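Local atomic coordinates of malonyl-CoA-[acyl-carrier-protein] transacylase (Coxiella burnetii, PDB entry 3TQE), a protein that probably transfers the malonyl group from malonyl-CoA to the holo acyl carrier protein, giving malonyl-ACP and free CoA for fatty acid synthesis. Residues M4-A9 and I311-H316; R79-L84 and E305-A310; P203-L208 and R257-V262; R215-I220 and A250-L255. One frame throughout, in Å; residues are numbered along the deposited sequence.

Overall arrangement
Contacts 1 and 2 share helix 304-313. Their centres are about 13 Å apart, and they touch where I311 and F8 pack on W81. Contact 1 ties the two chain ends together, lies farthest from the chain centre and is partly buried. It mixes a backbone hydrogen bond and a bridging water with apolar packing. Contact 2 is a buried helix-helix contact between apolar side chains. Contacts 3 and 4 lie on the opposite side of the chain centre and are also buried. They meet where H205 hydrogen-bonds to Q254. Contact 3 holds the predicted catalytic histidine and is partly polar. Contact 4 is apolar packing of two nearly antiparallel helices next to it.

Contact 1 (M4-A9 and I311-H316); sequences MPQSFA and IKRLTH
The F8 ring carries L314 over one face, and the R313 guanidinium carries Q6 CG over one of its faces. L314 CD1 sits 4.0 Å from the F8 ring centroid and 29° off the ring normal, a CH-pi contact. L314 CD2 reaches the ring at F8 CD2, 3.5 Å away. The two side chains cross at about a right angle. The Q6 amide plane is turned 45° from the R313 guanidinium. Q6 OE1 stays 3.8 Å from R313 NH1, so this pair is loose. The firmer partner of R313 is E297, which forms a salt bridge with NE. H316, the last residue, is held to its own segment by a hydrogen bond from ND1 to K312 O.

Residues 4-9 lead into strand 9-12, an inner strand of the parallel sheet in the large alpha/beta subdomain of FabD. Residues 311-316 finish the last helix and the chain. The contact places the end of the last helix beside the run into strand 9-12.

Backbone atoms supply the polar part. Q6 N donates to L314 O over 2.8 Å, at 165°. P5 CA also approaches L314 O, at 3.2 Å, as a CA-H...O contact. One water donates to both L314 O and M4 O, 3.1 Å from the former. P5 CB lies 4.1 Å from T315 CG2.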
# COMPACT_ATOMS: atom_id res chain seq x y z
N MSE A 4 -15.42 3.02 -26.82
CA MSE A 4 -14.14 3.29 -26.21
C MSE A 4 -14.23 3.02 -24.72
O MSE A 4 -15.05 3.56 -24.03
CB MSE A 4 -13.71 4.71 -26.37
CG MSE A 4 -12.61 4.95 -25.41
SE MSE A 4 -11.17 5.48 -26.35
CE MSE A 4 -11.61 7.39 -26.24
N PRO A 5 -13.33 2.15 -24.24
CA PRO A 5 -13.41 1.86 -22.81
C PRO A 5 -13.04 3.04 -21.95
O PRO A 5 -12.25 3.90 -22.35
CB PRO A 5 -12.39 0.72 -22.62
CG PRO A 5 -11.99 0.28 -23.94
CD PRO A 5 -12.37 1.30 -24.96
N GLN A 6 -13.61 3.09 -20.76
CA GLN A 6 -13.21 4.07 -19.79
C GLN A 6 -11.76 3.77 -19.40
O GLN A 6 -11.37 2.62 -19.22
CB GLN A 6 -14.11 3.94 -18.55
CG GLN A 6 -13.94 5.05 -17.53
CD GLN A 6 -14.80 6.27 -17.77
OE1 GLN A 6 -15.71 6.26 -18.59
NE2 GLN A 6 -14.51 7.35 -17.00
N SER A 7 -10.97 4.82 -19.25
CA SER A 7 -9.64 4.69 -18.72
C SER A 7 -9.75 4.40 -17.23
O SER A 7 -10.67 4.86 -16.58
CB SER A 7 -8.84 5.95 -19.00
OG SER A 7 -8.90 6.25 -20.40
N PHE A 8 -8.80 3.62 -16.72
CA PHE A 8 -8.86 3.25 -15.32
C PHE A 8 -7.50 2.97 -14.78
O PHE A 8 -6.56 2.69 -15.52
CB PHE A 8 -9.79 2.04 -15.11
CG PHE A 8 -9.29 0.75 -15.73
CD1 PHE A 8 -8.75 -0.24 -14.95
CD2 PHE A 8 -9.34 0.54 -17.10
CE1 PHE A 8 -8.29 -1.44 -15.51
CE2 PHE A 8 -8.89 -0.66 -17.67
CZ PHE A 8 -8.35 -1.64 -16.87
N ALA A 9 -7.44 3.05 -13.45
CA ALA A 9 -6.24 2.79 -12.72
C ALA A 9 -6.50 1.65 -11.76
O ALA A 9 -7.62 1.49 -11.28
CB ALA A 9 -5.88 4.03 -11.92
N ILE A 311 -15.32 -5.13 -14.91
CA ILE A 311 -14.91 -5.24 -16.29
C ILE A 311 -15.99 -4.69 -17.20
O ILE A 311 -15.73 -3.93 -18.14
CB ILE A 311 -14.56 -6.67 -16.66
CG1 ILE A 311 -13.36 -7.16 -15.85
CG2 ILE A 311 -14.31 -6.80 -18.15
CD1 ILE A 311 -13.07 -8.64 -15.97
N LYS A 312 -17.22 -5.05 -16.91
CA LYS A 312 -18.33 -4.60 -17.73
C LYS A 312 -18.46 -3.07 -17.67
O LYS A 312 -18.79 -2.44 -18.68
CB LYS A 312 -19.62 -5.29 -17.28
CG LYS A 312 -20.75 -5.07 -18.24
CD LYS A 312 -21.99 -5.86 -17.87
CE LYS A 312 -23.03 -5.71 -18.97
NZ LYS A 312 -24.32 -6.40 -18.65
N ARG A 313 -18.21 -2.47 -16.52
CA ARG A 313 -18.32 -1.03 -16.35
C ARG A 313 -17.44 -0.27 -17.31
O ARG A 313 -17.79 0.85 -17.72
CB ARG A 313 -18.02 -0.65 -14.91
CG ARG A 313 -18.34 0.78 -14.61
CD ARG A 313 -17.13 1.61 -14.75
NE ARG A 313 -17.44 3.03 -14.63
CZ ARG A 313 -17.64 3.88 -15.65
NH1 ARG A 313 -17.59 3.47 -16.91
NH2 ARG A 313 -17.88 5.15 -15.38
N LEU A 314 -16.35 -0.87 -17.74
CA LEU A 314 -15.41 -0.17 -18.62
C LEU A 314 -16.02 0.15 -19.95
O LEU A 314 -15.62 1.11 -20.57
CB LEU A 314 -14.17 -1.01 -18.81
CG LEU A 314 -13.34 -1.14 -17.55
CD1 LEU A 314 -12.18 -2.06 -17.87
CD2 LEU A 314 -12.86 0.21 -17.00
N THR A 315 -17.02 -0.60 -20.39
CA THR A 315 -17.63 -0.32 -21.69
C THR A 315 -19.12 -0.07 -21.63
O THR A 315 -19.79 -0.02 -22.69
CB THR A 315 -17.33 -1.44 -22.66
OG1 THR A 315 -17.75 -2.68 -22.08
CG2 THR A 315 -15.84 -1.48 -22.96
N HIS A 316 -19.65 0.14 -20.44
CA HIS A 316 -21.09 0.29 -20.24
C HIS A 316 -21.45 1.45 -19.32
O HIS A 316 -22.65 1.71 -19.10
CB HIS A 316 -21.68 -1.00 -19.69
CG HIS A 316 -21.79 -2.09 -20.71
ND1 HIS A 316 -20.76 -2.96 -20.98
CD2 HIS A 316 -22.81 -2.46 -21.51
CE1 HIS A 316 -21.14 -3.81 -21.91
NE2 HIS A 316 -22.38 -3.53 -22.25
OXT HIS A 316 -20.59 2.16 -18.79
O HOH W 1 -17.25 3.45 -21.74

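Contact 2 (R79-L84 and E305-A310); sequences RCWEAL and ELILTA. With EDO (1,2-ethanediol), chain D.
Two helices of the large alpha/beta subdomain, 63-83 and 304-313, pack together through C80, W81 and I307, with L84 joining in just after the first helix ends. Helix 79-83 and helix 305-310 cross at -60°, with their axes 9.9 Å apart at closest approach. I307 is the central side chain. I307 CD1 packs against C80 CB at 3.7 Å. I307 CG2 lies 3.6 Å from L84 CD1, and the L84 and I307 side chains cross at about a right angle. I307 CG2, anti to its backbone N, also lies 4.0 Å from W81 CA. The W81 indole crosses I307 obliquely. At its edge, in plane, W81 CZ3 meets A310 CB at 3.8 Å. L308 CD2 closes the more exposed side against L84 CB, at 4.1 Å.

The W81 indole also meets the F10 ring edge-to-face, and its NE1 donates to P87 O. R79 takes no part. Its NE and NH2 bind a 1,2-ethanediol, probably from the crystallisation liquor, and NH1 bonds to Q39 and T36 of helix 31-44.

The side chains that meet are all apolar at their points of contact, which is consistent with packing by apolar burial. The one polar atom of the indole is satisfied outside the interface.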
# COMPACT_ATOMS: atom_id res chain seq x y z
N ARG A 79 -4.60 -11.41 -10.76
CA ARG A 79 -4.62 -12.56 -11.62
C ARG A 79 -6.04 -13.01 -11.93
O ARG A 79 -6.30 -13.52 -13.01
CB ARG A 79 -3.85 -13.67 -10.98
CG ARG A 79 -2.36 -13.42 -10.99
CD ARG A 79 -1.59 -14.47 -10.30
NE ARG A 79 -0.17 -14.25 -10.49
CZ ARG A 79 0.76 -15.07 -10.02
NH1 ARG A 79 0.43 -16.15 -9.32
NH2 ARG A 79 2.04 -14.82 -10.29
N CYS A 80 -6.93 -12.85 -10.98
CA CYS A 80 -8.34 -13.15 -11.22
C CYS A 80 -8.95 -12.16 -12.22
O CYS A 80 -9.69 -12.54 -13.09
CB CYS A 80 -9.13 -13.09 -9.93
SG CYS A 80 -8.80 -14.46 -8.83
N TRP A 81 -8.63 -10.89 -12.09
CA TRP A 81 -9.04 -9.88 -13.06
C TRP A 81 -8.62 -10.30 -14.44
O TRP A 81 -9.43 -10.29 -15.37
CB TRP A 81 -8.39 -8.55 -12.71
CG TRP A 81 -8.55 -7.48 -13.72
CD1 TRP A 81 -7.70 -7.17 -14.69
CD2 TRP A 81 -9.63 -6.57 -13.83
NE1 TRP A 81 -8.15 -6.11 -15.41
CE2 TRP A 81 -9.34 -5.71 -14.89
CE3 TRP A 81 -10.77 -6.33 -13.08
CZ2 TRP A 81 -10.17 -4.68 -15.25
CZ3 TRP A 81 -11.58 -5.30 -13.44
CH2 TRP A 81 -11.26 -4.48 -14.50
N GLU A 82 -7.36 -10.68 -14.62
CA GLU A 82 -6.89 -11.06 -15.93
C GLU A 82 -7.57 -12.34 -16.42
O GLU A 82 -7.96 -12.42 -17.58
CB GLU A 82 -5.38 -11.17 -15.95
CG GLU A 82 -4.74 -9.81 -15.76
CD GLU A 82 -3.41 -9.68 -16.42
OE1 GLU A 82 -2.58 -10.57 -16.20
OE2 GLU A 82 -3.20 -8.67 -17.16
N ALA A 83 -7.77 -13.30 -15.52
CA ALA A 83 -8.39 -14.58 -15.86
C ALA A 83 -9.81 -14.43 -16.31
O ALA A 83 -10.29 -15.23 -17.13
CB ALA A 83 -8.32 -15.54 -14.68
N LEU A 84 -10.48 -13.43 -15.78
CA LEU A 84 -11.89 -13.18 -16.08
C LEU A 84 -12.07 -12.24 -17.26
O LEU A 84 -13.19 -11.84 -17.58
CB LEU A 84 -12.61 -12.68 -14.84
CG LEU A 84 -12.80 -13.78 -13.80
CD1 LEU A 84 -13.11 -13.17 -12.45
CD2 LEU A 84 -13.91 -14.73 -14.23
N GLU A 305 -18.14 -11.98 -9.10
CA GLU A 305 -19.21 -11.09 -9.58
C GLU A 305 -18.75 -9.64 -9.61
O GLU A 305 -19.01 -8.92 -10.57
CB GLU A 305 -20.47 -11.22 -8.71
CG GLU A 305 -21.71 -10.44 -9.22
CD GLU A 305 -23.10 -10.98 -8.73
OE1 GLU A 305 -23.35 -11.14 -7.48
OE2 GLU A 305 -23.99 -11.21 -9.61
N LEU A 306 -18.02 -9.21 -8.59
CA LEU A 306 -17.53 -7.85 -8.55
C LEU A 306 -16.53 -7.59 -9.66
O LEU A 306 -16.56 -6.54 -10.28
CB LEU A 306 -16.93 -7.55 -7.20
CG LEU A 306 -17.94 -7.44 -6.07
CD1 LEU A 306 -17.21 -7.38 -4.76
CD2 LEU A 306 -18.88 -6.28 -6.21
N ILE A 307 -15.67 -8.55 -9.92
CA ILE A 307 -14.69 -8.42 -10.99
C ILE A 307 -15.41 -8.30 -12.32
O ILE A 307 -15.10 -7.42 -13.13
CB ILE A 307 -13.69 -9.58 -11.00
CG1 ILE A 307 -12.78 -9.45 -9.78
CG2 ILE A 307 -12.91 -9.60 -12.31
CD1 ILE A 307 -11.96 -10.67 -9.50
N LEU A 308 -16.37 -9.17 -12.57
CA LEU A 308 -17.08 -9.12 -13.84
C LEU A 308 -17.86 -7.83 -13.99
O LEU A 308 -17.89 -7.27 -15.07
CB LEU A 308 -17.99 -10.33 -13.98
CG LEU A 308 -17.24 -11.65 -14.16
CD1 LEU A 308 -18.23 -12.79 -13.98
CD2 LEU A 308 -16.53 -11.77 -15.48
N THR A 309 -18.45 -7.34 -12.91
CA THR A 309 -19.14 -6.06 -12.91
C THR A 309 -18.20 -4.91 -13.27
O THR A 309 -18.53 -4.05 -14.08
CB THR A 309 -19.75 -5.80 -11.55
OG1 THR A 309 -20.79 -6.77 -11.36
CG2 THR A 309 -20.33 -4.42 -11.42
N ALA A 310 -17.02 -4.93 -12.67
CA ALA A 310 -16.01 -3.91 -12.92
C ALA A 310 -15.57 -3.95 -14.37
O ALA A 310 -15.38 -2.91 -14.98
CB ALA A 310 -14.83 -4.10 -11.98
C1 EDO D . 1.26 -11.03 -11.90
O1 EDO D . 0.39 -12.10 -12.21
C2 EDO D . 2.66 -11.39 -12.35
O2 EDO D . 3.06 -12.67 -11.81

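Contact 3 (P203-L208 and R257-V262); sequences PSHCPL and RPVRWV. With GLY (glycine), chain B.
V259 lies across one face of the H205 imidazole. Its CG2 stands 3.4 Å above the H205 ring plane, over the centre. The line from CG2 to the ring centroid is only 12° off the ring normal, so this is a face-on CH-pi contact, although the two side chains cross obliquely. The nearest ring atom to V259 CG2 is H205 CE1, at 3.4 Å. With CG1 anti to the backbone N (chi1 173°), V259 CG2 falls anti to the carbonyl carbon and is the methyl that meets the ring.

R257 O approaches the same imidazole at its edge, near the ring plane. R257 O lies 3.2 Å from H205 CB and takes a weak hydrogen bond from H205 ND1 (3.3 Å, 125°). The stronger partner of ND1 is Q254 O, while NE2 is hydrogen-bonded to S96 OG.

S96 and H205 are the predicted active-site pair, and S96 lies in a GxSxG pattern that fits a nucleophile elbow, as in other malonyl transacylases. V259 belongs to a short, weakly bonded edge strand beside strand 160-167, so the face of the histidine rests on the margin of the mixed sheet.

A bound glycine occupies this pocket. Its N donates to S204 OG over 3.2 Å, and R121 NH1 also bonds to it. Glycine OXT is 3.2 Å from H205 NE2. Farther along the loop, L208 N donates to C206 SG over 3.5 Å.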
# COMPACT_ATOMS: atom_id res chain seq x y z
N PRO A 203 7.21 2.74 13.13
CA PRO A 203 7.03 4.08 12.59
C PRO A 203 7.56 4.18 11.17
O PRO A 203 8.67 4.60 10.91
CB PRO A 203 7.85 4.93 13.55
CG PRO A 203 8.99 4.04 13.93
CD PRO A 203 8.38 2.66 14.03
N SER A 204 6.71 3.79 10.24
CA SER A 204 7.13 3.73 8.85
C SER A 204 7.15 5.11 8.21
O SER A 204 6.57 6.06 8.73
CB SER A 204 6.22 2.77 8.08
OG SER A 204 4.87 3.13 8.20
N HIS A 205 7.87 5.21 7.09
CA HIS A 205 7.91 6.40 6.28
C HIS A 205 8.42 7.59 7.01
O HIS A 205 7.89 8.67 6.87
CB HIS A 205 6.52 6.67 5.70
CG HIS A 205 6.03 5.51 4.94
ND1 HIS A 205 6.68 5.04 3.83
CD2 HIS A 205 5.02 4.64 5.19
CE1 HIS A 205 6.06 3.94 3.40
NE2 HIS A 205 5.08 3.67 4.23
N CYS A 206 9.49 7.36 7.76
CA CYS A 206 10.19 8.42 8.43
C CYS A 206 11.62 7.98 8.61
O CYS A 206 11.95 6.83 8.38
CB CYS A 206 9.52 8.77 9.76
SG CYS A 206 9.85 7.73 11.16
N PRO A 207 12.49 8.89 9.04
CA PRO A 207 13.90 8.55 9.14
C PRO A 207 14.24 7.44 10.13
O PRO A 207 15.31 6.85 10.03
CB PRO A 207 14.53 9.87 9.57
CG PRO A 207 13.66 10.87 8.99
CD PRO A 207 12.29 10.35 9.12
N LEU A 208 13.33 7.10 11.04
CA LEU A 208 13.59 5.96 11.90
C LEU A 208 13.69 4.64 11.16
O LEU A 208 14.20 3.67 11.70
CB LEU A 208 12.54 5.84 12.99
CG LEU A 208 12.48 7.04 13.92
CD1 LEU A 208 11.42 6.77 14.95
CD2 LEU A 208 13.85 7.29 14.57
N ARG A 257 10.42 8.18 3.62
CA ARG A 257 9.76 9.38 3.17
C ARG A 257 8.27 9.14 3.11
O ARG A 257 7.82 8.01 3.04
CB ARG A 257 10.30 9.78 1.81
CG ARG A 257 11.70 10.30 1.87
CD ARG A 257 11.78 11.55 2.72
NE ARG A 257 11.67 12.76 1.92
CZ ARG A 257 12.68 13.59 1.68
NH1 ARG A 257 13.88 13.36 2.19
NH2 ARG A 257 12.48 14.67 0.93
N PRO A 258 7.49 10.22 3.11
CA PRO A 258 6.05 10.04 3.15
C PRO A 258 5.48 9.43 1.89
O PRO A 258 6.00 9.64 0.80
CB PRO A 258 5.49 11.44 3.33
CG PRO A 258 6.57 12.30 3.13
CD PRO A 258 7.86 11.63 3.29
N VAL A 259 4.40 8.70 2.08
CA VAL A 259 3.63 8.17 0.98
C VAL A 259 2.73 9.30 0.48
O VAL A 259 1.81 9.74 1.17
CB VAL A 259 2.77 6.99 1.44
CG1 VAL A 259 1.82 6.51 0.35
CG2 VAL A 259 3.67 5.88 1.89
N ARG A 260 2.97 9.72 -0.75
CA ARG A 260 2.27 10.86 -1.30
C ARG A 260 1.03 10.40 -2.04
O ARG A 260 0.92 10.53 -3.27
CB ARG A 260 3.22 11.68 -2.17
CG ARG A 260 4.34 12.24 -1.35
CD ARG A 260 5.48 12.68 -2.18
NE ARG A 260 5.14 13.84 -2.97
CZ ARG A 260 5.99 14.44 -3.82
NH1 ARG A 260 7.21 13.97 -4.01
NH2 ARG A 260 5.61 15.51 -4.47
N TRP A 261 0.09 9.85 -1.30
CA TRP A 261 -1.07 9.25 -1.92
C TRP A 261 -2.01 10.29 -2.53
O TRP A 261 -2.48 10.12 -3.65
CB TRP A 261 -1.80 8.36 -0.94
CG TRP A 261 -2.81 7.51 -1.57
CD1 TRP A 261 -4.15 7.60 -1.45
CD2 TRP A 261 -2.56 6.43 -2.46
NE1 TRP A 261 -4.76 6.63 -2.20
CE2 TRP A 261 -3.80 5.91 -2.85
CE3 TRP A 261 -1.41 5.85 -2.98
CZ2 TRP A 261 -3.91 4.83 -3.71
CZ3 TRP A 261 -1.53 4.80 -3.86
CH2 TRP A 261 -2.77 4.29 -4.20
N VAL A 262 -2.28 11.36 -1.82
CA VAL A 262 -3.20 12.32 -2.37
C VAL A 262 -2.62 12.90 -3.68
O VAL A 262 -3.36 13.03 -4.65
CB VAL A 262 -3.64 13.38 -1.36
CG1 VAL A 262 -2.44 14.01 -0.71
CG2 VAL A 262 -4.59 14.40 -2.01
N GLY B . 2.64 2.01 6.23
CA GLY B . 2.68 0.54 5.93
C GLY B . 4.01 0.10 5.34
O GLY B . 4.14 -0.94 4.66
OXT GLY B . 4.99 0.79 5.51

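Contact 4 (R215-I220 and A250-L255); sequences RLAQDI and ALIKQL
L251 and I220 meet first, with L251 CB 4.1 Å from I220 CD1. The next residue, I252, does most of the packing. I252 CD1 lies over the backbone of the other helix, 3.5 Å from A217 N. I252 CD1 is also 3.9 Å from L216 CB and 4.0 Å from A217 CB. I252 CG1 is anti to the carbonyl carbon (chi1 -65°), and the second torsion (-55°) turns CD1 toward these groups. I252 and I220 slide past each other in opposite directions. Their CD1 atoms come out very close, but I220 has two deposited conformers, so that closeness is doubtful. Q254 turns its side-chain amide to other parts of the fold. Its OE1 is hydrogen-bonded to R121 NH2, and its NE2 to S96 O. At L255, CD1 reaches L216 CD2 at 3.8 Å, and these two side chains cross at about a right angle.

The short helical segments 215-220 and 250-254 run nearly antiparallel, at 162°, with axes 9.8 Å apart. The side chain of L255 lies about 6 Å from those of H205 and S96, the predicted active-site residues. The side chains that meet are all apolar; the polar links toward S96 and R121 come from the neighbouring Q254.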
# COMPACT_ATOMS: atom_id res chain seq x y z
N ARG A 215 19.30 -2.10 5.10
CA ARG A 215 19.27 -3.54 4.95
C ARG A 215 18.55 -3.94 3.69
O ARG A 215 19.02 -4.79 2.92
CB ARG A 215 18.66 -4.20 6.17
CG ARG A 215 19.50 -4.01 7.40
CD ARG A 215 18.78 -4.50 8.61
NE ARG A 215 18.78 -5.95 8.69
CZ ARG A 215 18.08 -6.66 9.58
NH1 ARG A 215 17.29 -6.06 10.46
NH2 ARG A 215 18.18 -7.99 9.58
N LEU A 216 17.40 -3.33 3.46
CA LEU A 216 16.63 -3.70 2.29
C LEU A 216 17.37 -3.35 1.01
O LEU A 216 17.20 -4.02 0.00
CB LEU A 216 15.25 -3.04 2.32
CG LEU A 216 14.25 -3.68 1.34
CD1 LEU A 216 13.95 -5.14 1.73
CD2 LEU A 216 13.01 -2.82 1.34
N ALA A 217 18.18 -2.29 1.04
CA ALA A 217 18.89 -1.88 -0.16
C ALA A 217 19.80 -2.98 -0.62
O ALA A 217 20.00 -3.16 -1.81
CB ALA A 217 19.65 -0.61 0.09
N GLN A 218 20.36 -3.72 0.32
CA GLN A 218 21.24 -4.83 -0.02
C GLN A 218 20.49 -5.93 -0.75
O GLN A 218 20.98 -6.50 -1.73
CB GLN A 218 21.91 -5.34 1.23
CG GLN A 218 22.77 -4.32 1.91
CD GLN A 218 23.46 -4.87 3.14
OE1 GLN A 218 22.87 -5.60 3.94
NE2 GLN A 218 24.73 -4.52 3.30
N ASP A 219 19.27 -6.21 -0.31
CA ASP A 219 18.48 -7.26 -0.94
C ASP A 219 17.95 -6.82 -2.28
O ASP A 219 17.92 -7.60 -3.23
CB ASP A 219 17.30 -7.66 -0.06
CG ASP A 219 17.74 -8.29 1.22
OD1 ASP A 219 18.56 -9.24 1.21
OD2 ASP A 219 17.25 -7.85 2.27
N ILE A 220 17.53 -5.58 -2.36
CA ILE A 220 16.92 -5.05 -3.58
C ILE A 220 17.96 -4.98 -4.71
O ILE A 220 17.62 -5.07 -5.86
CB ILE A 220 16.23 -3.68 -3.29
CG1 ILE A 220 14.89 -3.94 -2.59
CG2 ILE A 220 16.01 -2.85 -4.54
CD1 ILE A 220 14.15 -2.72 -2.16
N ALA A 250 13.66 4.32 -5.63
CA ALA A 250 12.34 4.73 -5.21
C ALA A 250 11.80 3.84 -4.10
O ALA A 250 11.17 4.31 -3.17
CB ALA A 250 11.39 4.75 -6.39
N LEU A 251 12.06 2.55 -4.21
CA LEU A 251 11.58 1.60 -3.22
C LEU A 251 12.30 1.75 -1.90
O LEU A 251 11.72 1.59 -0.84
CB LEU A 251 11.70 0.17 -3.71
CG LEU A 251 10.78 -0.16 -4.88
CD1 LEU A 251 11.16 -1.52 -5.43
CD2 LEU A 251 9.29 -0.11 -4.46
N ILE A 252 13.58 2.08 -1.96
CA ILE A 252 14.33 2.23 -0.72
C ILE A 252 13.96 3.57 -0.07
O ILE A 252 13.72 3.64 1.12
CB ILE A 252 15.82 2.11 -0.98
CG1 ILE A 252 16.15 0.68 -1.46
CG2 ILE A 252 16.61 2.49 0.26
CD1 ILE A 252 15.69 -0.43 -0.53
N LYS A 253 13.88 4.62 -0.86
CA LYS A 253 13.51 5.93 -0.32
C LYS A 253 12.11 5.93 0.26
O LYS A 253 11.82 6.66 1.18
CB LYS A 253 13.66 7.00 -1.40
CG LYS A 253 13.62 8.44 -0.87
CD LYS A 253 13.86 9.45 -2.01
CE LYS A 253 13.87 10.89 -1.50
NZ LYS A 253 14.18 11.88 -2.59
N GLN A 254 11.23 5.10 -0.30
CA GLN A 254 9.87 4.99 0.18
C GLN A 254 9.82 4.74 1.66
O GLN A 254 8.91 5.21 2.32
CB GLN A 254 9.18 3.84 -0.56
CG GLN A 254 7.70 3.74 -0.34
CD GLN A 254 7.19 2.32 -0.52
OE1 GLN A 254 7.72 1.36 0.01
NE2 GLN A 254 6.12 2.20 -1.26
N LEU A 255 10.78 3.99 2.19
CA LEU A 255 10.77 3.56 3.57
C LEU A 255 10.91 4.73 4.51
O LEU A 255 10.45 4.66 5.64
CB LEU A 255 11.89 2.58 3.83
CG LEU A 255 11.74 1.25 3.10
CD1 LEU A 255 13.09 0.52 3.07
CD2 LEU A 255 10.63 0.45 3.72